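Local coordinates for protein alpha-L-rhamnosidase (Streptomyces avermitilis, PDB 3W5M) that hydrolyses terminal alpha-L-rhamnose residues from plant flavonoid glycosides and from gum arabic, and carries a calcium-dependent rhamnose-binding module, at residues 648-653 with 925-930; 120-125 with 467-472. One frame throughout, in Å; residues are numbered along the deposited sequence.

Contact 1 (648-653 with 925-930); sequences APTAAY and WMYANI
Tyr-653 and Tyr-927 meet as a T-shaped (edge-to-face) pair: the edge of the Tyr-927 ring turns toward the face of Tyr-653, with ring centroids 5.3 Å apart and planes at 60°. The closest atoms are Tyr-653 CG and Tyr-927 CD2, 3.5 Å apart. Beside them, Tyr-927 CB stands over the same Tyr-653 ring, 3.8 Å from its centroid and 16° off the normal, a CH-pi contact. Tyr-653 has CG anti to its carbonyl carbon (chi1 -85°), which carries the ring across to the helix of Tyr-927. There Ala-928 offers only a methyl, small enough for Tyr-653 OH to pass 3.7 Å from its CB. Thr-650, one turn earlier, sends its CG2 branch to 4.2 Å from Tyr-927 CE2, while its OG1 takes a weak hydrogen bond with the backbone N of Glu-924.

Both phenols are fixed at their far ends: Tyr-653 OH bonds to the carbonyl O of Ile-933, and Tyr-927 OH to ND1 of His-613 on helix 607-622. Phe-600 meets both rings. Tyrosine suits these buried places by joining an apolar ring to a hydroxyl that finds a polar mate. A leucine in place of Tyr-653 would probably leave the carbonyl of Ile-933 without its hydroxyl mate and the edge of Tyr-927 without the ring face it now turns toward.

The axes of the two short segments approach to 10.4 Å, a spacing bridged largely by the tyrosine rings; the contact joins an early and a late helix of the (alpha/alpha)6-barrel domain, consistent with closure of the ring of helices.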
ATOM      1  N   ALA A 648       2.512  -0.348  13.795  1.00 20.94           N
ATOM      2  CA  ALA A 648       3.899   0.069  13.525  1.00 20.64           C
ATOM      3  C   ALA A 648       4.990  -0.662  14.314  1.00 20.63           C
ATOM      4  O   ALA A 648       5.971  -1.082  13.731  1.00 20.57           O
ATOM      5  CB  ALA A 648       4.068   1.581  13.603  1.00 21.29           C
ATOM      6  N   PRO A 649       4.831  -0.830  15.646  1.00 19.48           N
ATOM      7  CA  PRO A 649       5.895  -1.521  16.369  1.00 20.76           C
ATOM      8  C   PRO A 649       6.115  -2.962  15.900  1.00 20.86           C
ATOM      9  O   PRO A 649       7.241  -3.406  15.832  1.00 23.06           O
ATOM     10  CB  PRO A 649       5.410  -1.470  17.818  1.00 20.13           C
ATOM     11  CG  PRO A 649       4.586  -0.225  17.849  1.00 20.89           C
ATOM     12  CD  PRO A 649       3.813  -0.301  16.566  1.00 20.71           C
ATOM     13  N   THR A 650       5.041  -3.673  15.555  1.00 19.32           N
ATOM     14  CA  THR A 650       5.177  -5.019  15.025  1.00 19.57           C
ATOM     15  C   THR A 650       5.860  -4.970  13.631  1.00 19.41           C
ATOM     16  O   THR A 650       6.774  -5.739  13.359  1.00 19.76           O
ATOM     17  CB  THR A 650       3.795  -5.701  14.946  1.00 19.65           C
ATOM     18  OG1 THR A 650       3.280  -5.865  16.270  1.00 23.86           O
ATOM     19  CG2 THR A 650       3.892  -7.088  14.302  1.00 19.20           C
ATOM     20  N   ALA A 651       5.389  -4.074  12.772  1.00 20.84           N
ATOM     21  CA  ALA A 651       5.921  -3.884  11.409  1.00 20.55           C
ATOM     22  C   ALA A 651       7.419  -3.656  11.423  1.00 20.70           C
ATOM     23  O   ALA A 651       8.134  -4.178  10.566  1.00 20.01           O
ATOM     24  CB  ALA A 651       5.240  -2.693  10.740  1.00 19.39           C
ATOM     25  N   ALA A 652       7.894  -2.883  12.406  1.00 20.43           N
ATOM     26  CA  ALA A 652       9.331  -2.588  12.525  1.00 22.01           C
ATOM     27  C   ALA A 652      10.196  -3.749  13.031  1.00 23.97           C
ATOM     28  O   ALA A 652      11.435  -3.658  12.983  1.00 24.33           O
ATOM     29  CB  ALA A 652       9.561  -1.345  13.380  1.00 22.81           C
ATOM     30  N   TYR A 653       9.576  -4.826  13.538  1.00 21.61           N
ATOM     31  CA  TYR A 653      10.313  -6.064  13.749  1.00 20.91           C
ATOM     32  C   TYR A 653      10.440  -6.837  12.430  1.00 21.67           C
ATOM     33  O   TYR A 653      11.529  -7.308  12.065  1.00 19.37           O
ATOM     34  CB  TYR A 653       9.586  -6.962  14.758  1.00 21.45           C
ATOM     35  CG  TYR A 653       9.844  -6.723  16.244  1.00 21.69           C
ATOM     36  CD1 TYR A 653      10.970  -7.266  16.882  1.00 24.80           C
ATOM     37  CD2 TYR A 653       8.927  -6.048  17.019  1.00 22.63           C
ATOM     38  CE1 TYR A 653      11.185  -7.086  18.259  1.00 23.90           C
ATOM     39  CE2 TYR A 653       9.131  -5.869  18.396  1.00 22.93           C
ATOM     40  CZ  TYR A 653      10.258  -6.398  19.005  1.00 23.91           C
ATOM     41  OH  TYR A 653      10.445  -6.227  20.385  1.00 26.45           O
ATOM     42  N   TRP A 925       4.414  -8.629  20.843  1.00 26.95           N
ATOM     43  CA  TRP A 925       4.454  -9.348  22.122  1.00 26.46           C
ATOM     44  C   TRP A 925       5.206 -10.674  21.995  1.00 27.19           C
ATOM     45  O   TRP A 925       6.025 -11.023  22.840  1.00 25.41           O
ATOM     46  CB  TRP A 925       3.053  -9.543  22.709  1.00 26.76           C
ATOM     47  CG  TRP A 925       3.105 -10.206  24.079  1.00 27.57           C
ATOM     48  CD1 TRP A 925       3.131  -9.569  25.308  1.00 27.16           C
ATOM     49  CD2 TRP A 925       3.172 -11.622  24.355  1.00 27.88           C
ATOM     50  NE1 TRP A 925       3.196 -10.518  26.325  1.00 26.18           N
ATOM     51  CE2 TRP A 925       3.228 -11.774  25.768  1.00 29.81           C
ATOM     52  CE3 TRP A 925       3.174 -12.778  23.548  1.00 28.47           C
ATOM     53  CZ2 TRP A 925       3.292 -13.032  26.387  1.00 30.83           C
ATOM     54  CZ3 TRP A 925       3.238 -14.031  24.165  1.00 29.50           C
ATOM     55  CH2 TRP A 925       3.293 -14.145  25.572  1.00 32.67           C
ATOM     56  N   MET A 926       4.966 -11.408  20.910  1.00 25.49           N
ATOM     57  CA  MET A 926       5.684 -12.625  20.691  1.00 25.50           C
ATOM     58  C   MET A 926       7.187 -12.384  20.535  1.00 25.83           C
ATOM     59  O   MET A 926       7.996 -13.162  21.045  1.00 24.98           O
ATOM     60  CB  MET A 926       5.143 -13.351  19.447  1.00 26.81           C
ATOM     61  CG  MET A 926       3.698 -13.794  19.545  1.00 26.83           C
ATOM     62  SD  MET A 926       3.359 -15.235  18.496  1.00 32.50           S
ATOM     63  CE  MET A 926       3.652 -14.476  16.894  1.00 28.26           C
ATOM     64  N   TYR A 927       7.567 -11.329  19.812  1.00 24.89           N
ATOM     65  CA  TYR A 927       8.967 -11.145  19.468  1.00 22.78           C
ATOM     66  C   TYR A 927       9.714 -10.708  20.719  1.00 23.90           C
ATOM     67  O   TYR A 927      10.813 -11.190  20.966  1.00 23.59           O
ATOM     68  CB  TYR A 927       9.143 -10.152  18.285  1.00 23.00           C
ATOM     69  CG  TYR A 927       8.285 -10.516  17.087  1.00 23.13           C
ATOM     70  CD1 TYR A 927       8.016 -11.859  16.770  1.00 23.12           C
ATOM     71  CD2 TYR A 927       7.711  -9.534  16.293  1.00 24.24           C
ATOM     72  CE1 TYR A 927       7.212 -12.197  15.684  1.00 23.70           C
ATOM     73  CE2 TYR A 927       6.888  -9.869  15.217  1.00 23.12           C
ATOM     74  CZ  TYR A 927       6.664 -11.202  14.908  1.00 25.34           C
ATOM     75  OH  TYR A 927       5.852 -11.516  13.825  1.00 25.73           O
ATOM     76  N   ALA A 928       9.060  -9.872  21.529  1.00 24.11           N
ATOM     77  CA  ALA A 928       9.649  -9.343  22.769  1.00 26.40           C
ATOM     78  C   ALA A 928       9.709 -10.379  23.895  1.00 26.81           C
ATOM     79  O   ALA A 928      10.661 -10.385  24.668  1.00 27.61           O
ATOM     80  CB  ALA A 928       8.919  -8.085  23.221  1.00 24.93           C
ATOM     81  N   ASN A 929       8.736 -11.291  23.939  1.00 28.13           N
ATOM     82  CA  ASN A 929       8.558 -12.191  25.105  1.00 28.63           C
ATOM     83  C   ASN A 929       8.793 -13.671  24.867  1.00 30.28           C
ATOM     84  O   ASN A 929       9.286 -14.378  25.758  1.00 31.97           O
ATOM     85  CB  ASN A 929       7.186 -11.978  25.701  1.00 28.95           C
ATOM     86  CG  ASN A 929       6.962 -10.550  26.133  1.00 29.69           C
ATOM     87  OD1 ASN A 929       6.205  -9.814  25.509  1.00 31.69           O
ATOM     88  ND2 ASN A 929       7.629 -10.140  27.200  1.00 31.49           N
ATOM     89  N   ILE A 930       8.479 -14.160  23.670  1.00 26.76           N
ATOM     90  CA  ILE A 930       8.764 -15.549  23.374  1.00 27.60           C
ATOM     91  C   ILE A 930      10.162 -15.621  22.802  1.00 29.93           C
ATOM     92  O   ILE A 930      10.993 -16.405  23.263  1.00 29.75           O
ATOM     93  CB  ILE A 930       7.706 -16.204  22.430  1.00 28.25           C
ATOM     94  CG1 ILE A 930       6.311 -16.070  23.046  1.00 28.79           C
ATOM     95  CG2 ILE A 930       8.105 -17.655  22.119  1.00 28.03           C
ATOM     96  CD1 ILE A 930       5.144 -16.477  22.154  1.00 30.94           C
TER

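Contact 2 (120-125 with 467-472); sequences AKWISA and DVPEQI
This contact lies beside the edge strands of two sheets in a mainly beta domain, 123-124 bordering a seven-stranded antiparallel sheet and 471-474 a five-stranded mixed one, an arrangement consistent with a beta-sandwich. It is made by the residue just before the first strand and by residues leading into and starting the second. Trp-122 projects toward the other segment, and its indole meets three apolar residues there, supplying more than half of the 132 Å² buried between the segments. The six-membered part of the indole does most of the touching: Trp-122 CZ2 lies 4.3 Å from Pro-469 CD and 4.4 Å from Ile-472 CD1. At the pyrrole part, Trp-122 NE1 comes within 4.5 Å of Val-468 CG1. All three partners approach the indole obliquely, and the spacing is that of relaxed van der Waals packing.

The residue types fit these roles. A tryptophan is long enough to bridge backbones whose nearest CA atoms, those of Trp-122 and Val-468, are 8.8 Å apart. Pro-469 presents a rigid ring whose CD and CG side is apolar. Ile-472 is extended at its outer bond (chi2 175°), which carries CD1 out toward the indole. Val-468, at the more exposed border of the patch, contributes a single short branch.

Around this patch the indole also rests on Ala-398 and Leu-400 of strand 398-407 and on Thr-324 and Leu-326 of strand 316-326, while Pro-469 and Ile-472 both pack on Val-354 of strand 353-360. The backbone of 120-125 is itself shared between the sheets: Trp-122 bonds to Ala-464, just beyond strand 459-463, Ser-124 to Arg-462 within it, and Ile-123 to Leu-399 on strand 398-407.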
ATOM      1  N   ALA A 120      13.203  17.997 -19.167  1.00 23.49           N
ATOM      2  CA  ALA A 120      12.112  17.241 -19.770  1.00 24.57           C
ATOM      3  C   ALA A 120      10.773  18.004 -19.659  1.00 23.64           C
ATOM      4  O   ALA A 120      10.616  18.846 -18.774  1.00 24.17           O
ATOM      5  CB  ALA A 120      12.017  15.871 -19.095  1.00 24.55           C
ATOM      6  N   LYS A 121       9.828  17.722 -20.554  1.00 23.42           N
ATOM      7  CA  LYS A 121       8.459  18.257 -20.476  1.00 26.71           C
ATOM      8  C   LYS A 121       7.446  17.159 -20.179  1.00 25.67           C
ATOM      9  O   LYS A 121       7.582  16.014 -20.661  1.00 23.17           O
ATOM     10  CB  LYS A 121       8.037  18.919 -21.797  1.00 29.57           C
ATOM     11  CG  LYS A 121       9.073  19.799 -22.481  1.00 35.59           C
ATOM     12  CD  LYS A 121       9.381  21.063 -21.715  1.00 40.26           C
ATOM     13  CE  LYS A 121      10.012  22.084 -22.663  1.00 46.30           C
ATOM     14  NZ  LYS A 121      10.972  22.974 -21.955  1.00 48.49           N
ATOM     15  N   TRP A 122       6.412  17.511 -19.416  1.00 23.04           N
ATOM     16  CA  TRP A 122       5.315  16.588 -19.179  1.00 21.93           C
ATOM     17  C   TRP A 122       4.563  16.345 -20.470  1.00 21.54           C
ATOM     18  O   TRP A 122       4.137  17.295 -21.136  1.00 24.07           O
ATOM     19  CB  TRP A 122       4.369  17.154 -18.141  1.00 20.92           C
ATOM     20  CG  TRP A 122       4.951  17.189 -16.779  1.00 20.60           C
ATOM     21  CD1 TRP A 122       5.561  18.271 -16.147  1.00 20.35           C
ATOM     22  CD2 TRP A 122       4.983  16.112 -15.853  1.00 19.47           C
ATOM     23  NE1 TRP A 122       5.964  17.905 -14.883  1.00 20.70           N
ATOM     24  CE2 TRP A 122       5.604  16.594 -14.667  1.00 20.17           C
ATOM     25  CE3 TRP A 122       4.546  14.772 -15.902  1.00 18.56           C
ATOM     26  CZ2 TRP A 122       5.810  15.784 -13.554  1.00 20.12           C
ATOM     27  CZ3 TRP A 122       4.762  13.969 -14.781  1.00 20.13           C
ATOM     28  CH2 TRP A 122       5.384  14.479 -13.632  1.00 19.62           C
ATOM     29  N   ILE A 123       4.359  15.073 -20.821  1.00 20.45           N
ATOM     30  CA  ILE A 123       3.582  14.753 -22.008  1.00 20.13           C
ATOM     31  C   ILE A 123       2.481  13.729 -21.727  1.00 20.70           C
ATOM     32  O   ILE A 123       2.614  12.870 -20.836  1.00 19.45           O
ATOM     33  CB  ILE A 123       4.448  14.244 -23.174  1.00 20.35           C
ATOM     34  CG1 ILE A 123       5.193  12.954 -22.781  1.00 20.60           C
ATOM     35  CG2 ILE A 123       5.378  15.337 -23.708  1.00 20.99           C
ATOM     36  CD1 ILE A 123       5.960  12.335 -23.936  1.00 20.78           C
ATOM     37  N   SER A 124       1.430  13.796 -22.543  1.00 22.61           N
ATOM     38  CA  SER A 124       0.258  12.910 -22.453  1.00 22.78           C
ATOM     39  C   SER A 124      -0.079  12.411 -23.849  1.00 23.38           C
ATOM     40  O   SER A 124       0.245  13.078 -24.830  1.00 22.19           O
ATOM     41  CB  SER A 124      -0.949  13.694 -21.964  1.00 24.14           C
ATOM     42  OG  SER A 124      -0.931  13.914 -20.571  1.00 26.59           O
ATOM     43  N   ALA A 125      -0.763  11.267 -23.944  1.00 22.66           N
ATOM     44  CA  ALA A 125      -1.374  10.868 -25.217  1.00 21.52           C
ATOM     45  C   ALA A 125      -2.481  11.885 -25.566  1.00 22.27           C
ATOM     46  O   ALA A 125      -3.071  12.478 -24.654  1.00 21.81           O
ATOM     47  CB  ALA A 125      -1.955   9.469 -25.112  1.00 21.42           C
ATOM     48  N   ASP A 467      -1.886  20.039 -13.419  1.00 42.53           N
ATOM     49  CA  ASP A 467      -1.171  20.854 -12.444  1.00 42.04           C
ATOM     50  C   ASP A 467       0.209  20.242 -12.198  1.00 39.94           C
ATOM     51  O   ASP A 467       0.340  19.026 -12.081  1.00 36.60           O
ATOM     52  CB  ASP A 467      -1.956  20.920 -11.125  1.00 50.26           C
ATOM     53  CG  ASP A 467      -3.330  21.571 -11.288  1.00 56.90           C
ATOM     54  OD1 ASP A 467      -3.401  22.776 -11.627  1.00 60.18           O
ATOM     55  OD2 ASP A 467      -4.342  20.873 -11.069  1.00 60.20           O
ATOM     56  N   VAL A 468       1.234  21.084 -12.158  1.00 35.55           N
ATOM     57  CA  VAL A 468       2.591  20.649 -11.911  1.00 36.93           C
ATOM     58  C   VAL A 468       2.771  20.465 -10.402  1.00 36.54           C
ATOM     59  O   VAL A 468       2.486  21.399  -9.632  1.00 33.00           O
ATOM     60  CB  VAL A 468       3.617  21.700 -12.422  1.00 40.37           C
ATOM     61  CG1 VAL A 468       5.031  21.276 -12.083  1.00 39.11           C
ATOM     62  CG2 VAL A 468       3.487  21.927 -13.926  1.00 42.94           C
ATOM     63  N   PRO A 469       3.236  19.273  -9.961  1.00 34.94           N
ATOM     64  CA  PRO A 469       3.549  19.084  -8.537  1.00 34.86           C
ATOM     65  C   PRO A 469       4.550  20.115  -8.071  1.00 33.78           C
ATOM     66  O   PRO A 469       5.472  20.428  -8.816  1.00 32.82           O
ATOM     67  CB  PRO A 469       4.227  17.705  -8.479  1.00 33.91           C
ATOM     68  CG  PRO A 469       3.796  17.007  -9.722  1.00 36.44           C
ATOM     69  CD  PRO A 469       3.429  18.042 -10.754  1.00 37.45           C
ATOM     70  N   GLU A 470       4.379  20.609  -6.842  1.00 34.00           N
ATOM     71  CA  GLU A 470       5.307  21.572  -6.242  1.00 33.86           C
ATOM     72  C   GLU A 470       6.758  21.079  -6.189  1.00 35.85           C
ATOM     73  O   GLU A 470       7.692  21.849  -6.407  1.00 37.19           O
ATOM     74  CB  GLU A 470       4.822  21.965  -4.837  1.00 38.24           C
ATOM     75  CG  GLU A 470       3.576  22.850  -4.865  1.00 45.13           C
ATOM     76  CD  GLU A 470       2.968  23.130  -3.485  1.00 51.04           C
ATOM     77  OE1 GLU A 470       3.709  23.230  -2.482  1.00 53.27           O
ATOM     78  OE2 GLU A 470       1.724  23.258  -3.397  1.00 55.49           O
ATOM     79  N   GLN A 471       6.945  19.790  -5.911  1.00 30.90           N
ATOM     80  CA  GLN A 471       8.278  19.209  -5.752  1.00 27.16           C
ATOM     81  C   GLN A 471       8.340  17.898  -6.530  1.00 25.60           C
ATOM     82  O   GLN A 471       7.364  17.158  -6.549  1.00 25.50           O
ATOM     83  CB  GLN A 471       8.531  18.900  -4.293  1.00 30.03           C
ATOM     84  CG  GLN A 471       8.404  20.082  -3.354  1.00 33.40           C
ATOM     85  CD  GLN A 471       8.916  19.700  -1.994  1.00 35.48           C
ATOM     86  OE1 GLN A 471      10.067  19.288  -1.850  1.00 38.52           O
ATOM     87  NE2 GLN A 471       8.053  19.778  -0.994  1.00 37.58           N
ATOM     88  N   ILE A 472       9.473  17.641  -7.179  1.00 23.76           N
ATOM     89  CA  ILE A 472       9.777  16.355  -7.797  1.00 24.24           C
ATOM     90  C   ILE A 472      10.964  15.806  -7.015  1.00 25.17           C
ATOM     91  O   ILE A 472      12.061  16.394  -7.022  1.00 26.95           O
ATOM     92  CB  ILE A 472      10.094  16.519  -9.298  1.00 25.63           C
ATOM     93  CG1 ILE A 472       8.948  17.283  -9.990  1.00 27.48           C
ATOM     94  CG2 ILE A 472      10.382  15.154  -9.945  1.00 24.25           C
ATOM     95  CD1 ILE A 472       9.179  17.617 -11.459  1.00 29.00           C
TER

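How the contacts relate
Contacts 1 and 2 lie on opposite sides of the chain's centre, with their own centres 41 Å apart and their nearest atoms about 24 Å apart. Neither a helix nor a sheet is common to them. Along the chain they come in series: contact 2 joins 120-125 to 467-472, and only later does contact 1 join 648-653 to 925-930. The residues bridged by contact 2 include the CBM67 module at 133-297, whereas those bridged by contact 1 are rich in helix and belong to the catalytic barrel. Each contact therefore brings together distant sequence within its own part of this multidomain enzyme, one mainly beta and one helical.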